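Precorrin-6A reductase (Rhodobacter capsulatus, PDB 4X7G) catalyses the NADPH-dependent reduction of precorrin-6A to precorrin-6B on the route to cobalamin, and is held here with NADP and a reduced precorrin product. Local coordinates at residues F97-W102 with G199-E204; Y150-V155 with L162-A167. All coordinates share one frame; numbering follows the deposited sequence.

Contact 1. Residues F97-W102 with G199-E204. With 3Y8 (3-[(1R,2S,3S,7S,11S,16S,17R,18R,19R)-2,7,12,18-tetrakis(2-hydroxy-2-oxoethyl)-3,13-bis(3-hydroxy-3-oxopropyl)-1,2,5,7,11,17-hexamethyl-17-(3-oxidanyl-3-oxidanylidene-prop-1-enyl)-3,6,8,10,15,16,18,19,21,24-decahydrocorrin-8-yl]propanoic acid), chain C.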
# COMPACT_ATOMS: atom_id res chain seq x y z
N PHE A 97 4.32 9.85 3.60
CA PHE A 97 5.16 8.89 4.20
C PHE A 97 5.22 7.69 3.32
O PHE A 97 4.33 6.82 3.30
CB PHE A 97 4.64 8.48 5.59
CG PHE A 97 5.49 7.51 6.34
CD1 PHE A 97 6.80 7.15 5.96
CD2 PHE A 97 5.05 6.93 7.56
CE1 PHE A 97 7.57 6.26 6.72
CE2 PHE A 97 5.82 6.13 8.34
CZ PHE A 97 7.03 5.75 7.91
N GLU A 98 6.22 7.71 2.47
CA GLU A 98 6.48 6.56 1.57
C GLU A 98 7.95 6.37 1.39
O GLU A 98 8.73 7.36 1.26
CB GLU A 98 5.77 6.68 0.33
CG GLU A 98 6.12 7.81 -0.54
CD GLU A 98 5.84 7.55 -2.08
OE1 GLU A 98 4.86 6.88 -2.53
OE2 GLU A 98 6.54 8.16 -2.89
N ARG A 99 8.32 5.13 1.43
CA ARG A 99 9.73 4.70 1.49
C ARG A 99 10.19 4.66 0.02
O ARG A 99 9.41 4.81 -0.92
CB ARG A 99 9.91 3.38 2.14
CG ARG A 99 9.42 3.39 3.55
CD ARG A 99 9.03 2.05 3.79
NE ARG A 99 10.07 1.29 4.30
CZ ARG A 99 10.34 1.25 5.60
NH1 ARG A 99 9.75 2.10 6.42
NH2 ARG A 99 11.26 0.45 6.08
N ALA A 100 11.50 4.60 -0.15
CA ALA A 100 12.06 4.47 -1.48
C ALA A 100 11.53 3.19 -2.12
O ALA A 100 11.24 2.20 -1.42
CB ALA A 100 13.53 4.37 -1.38
N PRO A 101 11.42 3.16 -3.43
CA PRO A 101 11.11 1.88 -4.08
C PRO A 101 12.13 0.84 -3.66
O PRO A 101 13.30 1.14 -3.47
CB PRO A 101 11.23 2.26 -5.56
CG PRO A 101 11.02 3.76 -5.67
CD PRO A 101 11.68 4.28 -4.38
N TRP A 102 11.69 -0.41 -3.67
CA TRP A 102 12.62 -1.49 -3.50
C TRP A 102 13.60 -1.55 -4.69
O TRP A 102 13.19 -1.26 -5.80
CB TRP A 102 11.90 -2.84 -3.40
CG TRP A 102 11.02 -3.04 -2.24
CD1 TRP A 102 11.35 -2.87 -0.87
CD2 TRP A 102 9.66 -3.52 -2.24
NE1 TRP A 102 10.29 -3.15 -0.13
CE2 TRP A 102 9.24 -3.61 -0.90
CE3 TRP A 102 8.73 -3.89 -3.25
CZ2 TRP A 102 7.97 -4.04 -0.57
CZ3 TRP A 102 7.55 -4.36 -2.89
CH2 TRP A 102 7.16 -4.43 -1.56
N GLY A 199 7.69 -0.76 -1.86
CA GLY A 199 8.78 -0.29 -1.04
C GLY A 199 8.59 -0.41 0.48
O GLY A 199 9.51 -0.04 1.22
N GLY A 200 7.44 -0.88 0.91
CA GLY A 200 7.11 -0.84 2.35
C GLY A 200 7.68 -2.03 3.07
O GLY A 200 8.24 -3.04 2.50
N ALA A 201 7.58 -2.06 4.39
CA ALA A 201 8.03 -3.17 5.21
C ALA A 201 7.06 -4.35 5.19
O ALA A 201 7.49 -5.47 5.38
CB ALA A 201 8.18 -2.67 6.68
N GLY A 202 5.78 -4.11 5.00
CA GLY A 202 4.80 -5.10 5.24
C GLY A 202 4.68 -6.16 4.18
O GLY A 202 4.22 -7.29 4.50
N ALA A 203 5.17 -5.92 2.94
CA ALA A 203 5.03 -6.93 1.87
C ALA A 203 6.32 -7.08 1.12
O ALA A 203 6.34 -7.61 0.01
CB ALA A 203 3.87 -6.62 1.01
N GLU A 204 7.47 -6.76 1.76
CA GLU A 204 8.77 -7.09 1.16
C GLU A 204 9.06 -8.54 1.20
O GLU A 204 9.86 -9.08 0.38
CB GLU A 204 9.86 -6.30 1.89
CG GLU A 204 11.24 -6.32 1.39
CD GLU A 204 12.03 -5.33 2.31
OE1 GLU A 204 12.69 -5.83 3.20
OE2 GLU A 204 11.81 -4.11 2.28
C48 3Y8 C . -7.72 -1.72 3.82
C47 3Y8 C . -6.24 -2.93 6.39
C43 3Y8 C . -0.61 -3.14 8.96
C42 3Y8 C . -1.01 -3.96 7.66
C41 3Y8 C . -0.73 -2.99 6.53
C38 3Y8 C . 1.19 -2.35 3.18
C37 3Y8 C . 1.38 -3.54 4.04
C36 3Y8 C . 0.55 -5.63 5.13
C35 3Y8 C . 1.05 -5.84 2.05
C32 3Y8 C . 1.24 -9.52 -1.10
C31 3Y8 C . 0.86 -8.00 -1.41
C2 3Y8 C . -1.39 -5.37 -1.55
C1 3Y8 C . -2.64 -5.12 -0.64
C4 3Y8 C . -0.84 -5.37 0.78
C5 3Y8 C . -0.19 -5.30 1.96
C7 3Y8 C . 0.07 -4.37 4.34
C8 3Y8 C . -0.94 -3.65 5.17
C6 3Y8 C . -0.67 -4.69 3.17
C3 3Y8 C . -0.38 -5.97 -0.55
C11 3Y8 C . -4.68 -3.88 4.52
C12 3Y8 C . -5.86 -3.14 4.92
C13 3Y8 C . -6.53 -2.68 3.87
C14 3Y8 C . -5.85 -3.15 2.68
C15 3Y8 C . -6.27 -2.88 1.39
C16 3Y8 C . -5.50 -3.39 0.25
C17 3Y8 C . -6.00 -3.44 -1.16
C18 3Y8 C . -4.80 -4.13 -1.89
C19 3Y8 C . -3.54 -3.92 -0.94
C20 3Y8 C . -3.47 -6.40 -0.47
C21 3Y8 C . -7.07 -4.16 6.96
C24 3Y8 C . -4.64 -5.30 5.09
C25 3Y8 C . -1.66 -6.34 -2.72
C26 3Y8 C . -0.79 -4.04 -2.02
O59 3Y8 C . -7.84 -8.09 -0.63
C57 3Y8 C . -8.11 -6.82 -0.53
O58 3Y8 C . -9.24 -6.28 -0.43
C56 3Y8 C . -6.92 -5.92 -0.73
C55 3Y8 C . -7.23 -4.47 -1.21
C54 3Y8 C . -6.34 -2.08 -1.71
C60 3Y8 C . -4.43 -3.61 -3.28
C61 3Y8 C . -5.37 -3.89 -4.36
O62 3Y8 C . -5.18 -3.22 -5.44
O63 3Y8 C . -6.27 -4.77 -4.26
N24 3Y8 C . -4.16 -3.56 0.34
N23 3Y8 C . -4.77 -3.88 3.08
C49 3Y8 C . -7.22 -0.29 3.61
C50 3Y8 C . -8.25 0.79 3.62
O51 3Y8 C . -9.47 0.51 3.70
O52 3Y8 C . -7.76 1.98 3.64
O23 3Y8 C . -6.70 -4.58 8.07
O22 3Y8 C . -7.96 -4.60 6.27
C10 3Y8 C . -3.42 -3.05 4.91
C9 3Y8 C . -2.12 -3.68 4.53
N22 3Y8 C . -1.97 -4.36 3.32
O44 3Y8 C . 0.60 -3.15 9.23
O45 3Y8 C . -1.49 -2.79 9.63
O39 3Y8 C . 1.97 -1.38 3.45
O40 3Y8 C . 0.44 -2.41 2.20
N21 3Y8 C . -2.05 -4.93 0.68
C27 3Y8 C . 0.55 -4.20 -2.79
O28 3Y8 C . 0.46 -4.42 -4.00
O29 3Y8 C . 1.62 -4.12 -2.19
C30 3Y8 C . -0.14 -7.51 -0.41
O34 3Y8 C . 0.25 -10.33 -1.22
O33 3Y8 C . 2.46 -9.61 -0.97
O HOH W 1 12.08 0.71 0.55
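The indole of W102 lies flat on the backbone of G199: the amide N of G199 sits over the centre of the ring system, 3.3 Å above its plane, and G199 CA makes a CH-pi contact 3.3 Å from the centroid of the five-membered ring. At the indole edge, in plane, comes the carbonyl of G200, with its O 3.2 Å from W102 CZ2. The same O and the E204 carboxylate share the indole N-H, each through a weak, bent bond; that from W102 NE1 to E204 OE2 measures 3.0 Å with an N-H...O angle of 122°, and the carboxylate stands at 80° to the ring. With its CG anti to the backbone N (chi1 -173°), E204 runs extended past W102 NE1 to bring OE2 there. On the other flank the R99 guanidinium has the A201 amide N over one face and the G199 carbonyl near its plane, and R99 CD touches G199 O at 3.3 Å. A water donates to A100 O and G199 O, bridging the two loops. G199 has positive phi, and a beta carbon on it would run into A100 O, so this close approach depends on glycine. E12 binds the A201 amide and K206 the A203 carbonyl. Beyond G202 and A203, which border the bound precorrin, the chain enters helix 205-213. The site is a strand-to-helix loop at the C-terminal end of a parallel Rossmann-type sheet, packed against the connection between the two domains and lining the precorrin pocket.

Contact 2. Residues Y150-V155 with L162-A167. With 3Y8 (3-[(1R,2S,3S,7S,11S,16S,17R,18R,19R)-2,7,12,18-tetrakis(2-hydroxy-2-oxoethyl)-3,13-bis(3-hydroxy-3-oxopropyl)-1,2,5,7,11,17-hexamethyl-17-(3-oxidanyl-3-oxidanylidene-prop-1-enyl)-3,6,8,10,15,16,18,19,21,24-decahydrocorrin-8-yl]propanoic acid), chain C.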
# COMPACT_ATOMS: atom_id res chain seq x y z
N TYR A 150 -2.98 -19.33 -11.40
CA TYR A 150 -2.76 -18.18 -10.59
C TYR A 150 -2.97 -18.51 -9.11
O TYR A 150 -3.97 -19.18 -8.74
CB TYR A 150 -3.63 -17.02 -10.97
CG TYR A 150 -3.34 -16.42 -12.33
CD1 TYR A 150 -2.18 -15.71 -12.50
CD2 TYR A 150 -4.16 -16.62 -13.44
CE1 TYR A 150 -1.88 -15.14 -13.76
CE2 TYR A 150 -3.87 -16.10 -14.67
CZ TYR A 150 -2.75 -15.32 -14.79
OH TYR A 150 -2.42 -14.70 -16.00
N LEU A 151 -2.08 -18.03 -8.29
CA LEU A 151 -2.26 -17.96 -6.83
C LEU A 151 -2.65 -16.57 -6.46
O LEU A 151 -1.90 -15.61 -6.87
CB LEU A 151 -1.00 -18.40 -6.13
CG LEU A 151 -0.98 -18.26 -4.58
CD1 LEU A 151 -1.99 -19.24 -3.96
CD2 LEU A 151 0.37 -18.49 -4.01
N LEU A 152 -3.68 -16.37 -5.75
CA LEU A 152 -4.18 -15.08 -5.31
C LEU A 152 -4.06 -14.99 -3.81
O LEU A 152 -4.06 -16.03 -3.10
CB LEU A 152 -5.67 -14.88 -5.68
CG LEU A 152 -6.03 -15.27 -7.07
CD1 LEU A 152 -7.48 -15.13 -7.35
CD2 LEU A 152 -5.22 -14.52 -8.09
N ARG A 153 -3.94 -13.80 -3.26
CA ARG A 153 -3.92 -13.59 -1.80
C ARG A 153 -4.86 -12.39 -1.55
O ARG A 153 -4.56 -11.29 -1.99
CB ARG A 153 -2.51 -13.40 -1.27
CG ARG A 153 -2.50 -13.12 0.21
CD ARG A 153 -1.21 -13.56 0.88
NE ARG A 153 -0.05 -12.85 0.42
CZ ARG A 153 1.21 -13.11 0.75
NH1 ARG A 153 2.18 -12.41 0.28
NH2 ARG A 153 1.45 -14.17 1.50
N LEU A 154 -5.93 -12.65 -0.87
CA LEU A 154 -7.05 -11.75 -0.70
C LEU A 154 -7.32 -11.53 0.77
O LEU A 154 -7.27 -12.46 1.56
CB LEU A 154 -8.34 -12.32 -1.34
CG LEU A 154 -8.19 -12.63 -2.83
CD1 LEU A 154 -9.46 -13.34 -3.33
CD2 LEU A 154 -7.79 -11.47 -3.69
N VAL A 155 -7.59 -10.27 1.18
CA VAL A 155 -7.93 -9.99 2.57
C VAL A 155 -9.22 -10.69 3.02
O VAL A 155 -9.28 -11.22 4.13
CB VAL A 155 -7.97 -8.48 2.85
CG1 VAL A 155 -8.38 -8.19 4.30
CG2 VAL A 155 -6.62 -7.86 2.58
N LEU A 162 -14.50 -15.60 -9.56
CA LEU A 162 -13.18 -15.07 -9.95
C LEU A 162 -13.06 -15.01 -11.46
O LEU A 162 -13.48 -15.96 -12.14
CB LEU A 162 -12.11 -16.01 -9.43
CG LEU A 162 -11.98 -16.15 -7.95
CD1 LEU A 162 -10.96 -17.26 -7.71
CD2 LEU A 162 -11.54 -14.80 -7.38
N PRO A 163 -12.33 -13.97 -11.97
CA PRO A 163 -12.25 -13.72 -13.43
C PRO A 163 -11.16 -14.53 -14.10
O PRO A 163 -10.76 -14.28 -15.27
CB PRO A 163 -11.94 -12.20 -13.50
CG PRO A 163 -11.13 -11.97 -12.28
CD PRO A 163 -11.73 -12.87 -11.20
N LEU A 164 -10.72 -15.62 -13.36
CA LEU A 164 -9.57 -16.30 -13.82
C LEU A 164 -9.85 -17.79 -13.90
O LEU A 164 -10.41 -18.29 -12.89
CB LEU A 164 -8.38 -16.02 -12.90
CG LEU A 164 -7.87 -14.58 -12.86
CD1 LEU A 164 -6.79 -14.42 -11.81
CD2 LEU A 164 -7.37 -14.14 -14.23
N PRO A 165 -9.70 -18.54 -14.93
CA PRO A 165 -10.29 -19.90 -14.91
C PRO A 165 -9.52 -20.85 -14.05
O PRO A 165 -10.07 -21.94 -13.78
CB PRO A 165 -10.28 -20.33 -16.36
CG PRO A 165 -9.29 -19.42 -17.02
CD PRO A 165 -9.39 -18.13 -16.33
N ASP A 166 -8.24 -20.63 -13.81
CA ASP A 166 -7.38 -21.52 -12.99
C ASP A 166 -6.72 -20.71 -11.89
O ASP A 166 -5.69 -20.06 -12.13
CB ASP A 166 -6.39 -22.23 -13.84
CG ASP A 166 -5.45 -23.19 -13.08
OD1 ASP A 166 -5.53 -23.26 -11.87
OD2 ASP A 166 -4.62 -23.83 -13.78
N ALA A 167 -7.38 -20.67 -10.74
CA ALA A 167 -6.87 -19.87 -9.66
C ALA A 167 -7.30 -20.41 -8.30
O ALA A 167 -8.40 -20.97 -8.20
CB ALA A 167 -7.35 -18.46 -9.83
C48 3Y8 C . -7.72 -1.72 3.82
C47 3Y8 C . -6.24 -2.93 6.39
C43 3Y8 C . -0.61 -3.14 8.96
C42 3Y8 C . -1.01 -3.96 7.66
C41 3Y8 C . -0.73 -2.99 6.53
C38 3Y8 C . 1.19 -2.35 3.18
C37 3Y8 C . 1.38 -3.54 4.04
C36 3Y8 C . 0.55 -5.63 5.13
C35 3Y8 C . 1.05 -5.84 2.05
C32 3Y8 C . 1.24 -9.52 -1.10
C31 3Y8 C . 0.86 -8.00 -1.41
C2 3Y8 C . -1.39 -5.37 -1.55
C1 3Y8 C . -2.64 -5.12 -0.64
C4 3Y8 C . -0.84 -5.37 0.78
C5 3Y8 C . -0.19 -5.30 1.96
C7 3Y8 C . 0.07 -4.37 4.34
C8 3Y8 C . -0.94 -3.65 5.17
C6 3Y8 C . -0.67 -4.69 3.17
C3 3Y8 C . -0.38 -5.97 -0.55
C11 3Y8 C . -4.68 -3.88 4.52
C12 3Y8 C . -5.86 -3.14 4.92
C13 3Y8 C . -6.53 -2.68 3.87
C14 3Y8 C . -5.85 -3.15 2.68
C15 3Y8 C . -6.27 -2.88 1.39
C16 3Y8 C . -5.50 -3.39 0.25
C17 3Y8 C . -6.00 -3.44 -1.16
C18 3Y8 C . -4.80 -4.13 -1.89
C19 3Y8 C . -3.54 -3.92 -0.94
C20 3Y8 C . -3.47 -6.40 -0.47
C21 3Y8 C . -7.07 -4.16 6.96
C24 3Y8 C . -4.64 -5.30 5.09
C25 3Y8 C . -1.66 -6.34 -2.72
C26 3Y8 C . -0.79 -4.04 -2.02
O59 3Y8 C . -7.84 -8.09 -0.63
C57 3Y8 C . -8.11 -6.82 -0.53
O58 3Y8 C . -9.24 -6.28 -0.43
C56 3Y8 C . -6.92 -5.92 -0.73
C55 3Y8 C . -7.23 -4.47 -1.21
C54 3Y8 C . -6.34 -2.08 -1.71
C60 3Y8 C . -4.43 -3.61 -3.28
C61 3Y8 C . -5.37 -3.89 -4.36
O62 3Y8 C . -5.18 -3.22 -5.44
O63 3Y8 C . -6.27 -4.77 -4.26
N24 3Y8 C . -4.16 -3.56 0.34
N23 3Y8 C . -4.77 -3.88 3.08
C49 3Y8 C . -7.22 -0.29 3.61
C50 3Y8 C . -8.25 0.79 3.62
O51 3Y8 C . -9.47 0.51 3.70
O52 3Y8 C . -7.76 1.98 3.64
O23 3Y8 C . -6.70 -4.58 8.07
O22 3Y8 C . -7.96 -4.60 6.27
C10 3Y8 C . -3.42 -3.05 4.91
C9 3Y8 C . -2.12 -3.68 4.53
N22 3Y8 C . -1.97 -4.36 3.32
O44 3Y8 C . 0.60 -3.15 9.23
O45 3Y8 C . -1.49 -2.79 9.63
O39 3Y8 C . 1.97 -1.38 3.45
O40 3Y8 C . 0.44 -2.41 2.20
N21 3Y8 C . -2.05 -4.93 0.68
C27 3Y8 C . 0.55 -4.20 -2.79
O28 3Y8 C . 0.46 -4.42 -4.00
O29 3Y8 C . 1.62 -4.12 -2.19
C30 3Y8 C . -0.14 -7.51 -0.41
O34 3Y8 C . 0.25 -10.33 -1.22
O33 3Y8 C . 2.46 -9.61 -0.97
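Y150 and A167 pair in parallel register, their CA atoms 4.5 Å apart, where the loop 162-166 runs into the edge strand 167-171. Y150 N donates to D166 O at 2.9 Å, and at the carbonyl end of the same residue A167 CA lies 3.1 Å from Y150 O in a CA-H...O contact; Y150 O itself is taken up by the backbone of R168, which continues the ladder. The side chains of L164 and Y150 cross at about a right angle, L164 CD1 lying 3.8 Å from CD2 of the tyrosine, while CD2 of the leucine meets CE2. The phenol end reaches on to the carbonyl of A145. CD2 of L152 also packs on CD1 of L164, whereas CD1 of L152 meets both methyls of L162 tip to tip and touches A167 CB at 4.2 Å. The L152 branches thus part between two leucines of the incoming loop. R153 faces the other way, toward the bound precorrin. With chi1 at 178° the R153 chain leads away from its own amide, and the bend at chi3 turns R153 NE onto a carboxylate oxygen, O34, at 3.0 Å; NH1 adds weak bonds to both O33 and O34, and NH2 forms a salt bridge with D181. A leucine in place of R153 would probably cost this propionate the charge and N-H donors of the arginine, and D181 its salt bridge to NH2. One residue past the strand, V155 N grips a second carboxylate through O59, 2.8 Å away with an angle of 168° at hydrogen. One side of the strand is thus packed with apolar groups, while its end and the R153 side present N-H donors and a positive charge, consistent with binding an acid-rich tetrapyrrole.

From the N terminus the chain builds most of the first parallel sheet, and after strand 93-97 it passes through 97-102 toward strand 109-113 of the second. Contact 1 closes a long loop, with 96 residues between its segments, by bringing this passage against 199-204, the loop between strand 192-196 and helix 205-213. Contact 2 is nested inside that loop: it closes a short one, six residues between segments, joining strand 149-154 to the approach of edge strand 167-171. Contact 1 thus ties the interdomain connection to a loop leaving the second sheet, and contact 2 acts within that sheet. They lie about 24 Å apart between centres, yet both touch the same bound precorrin.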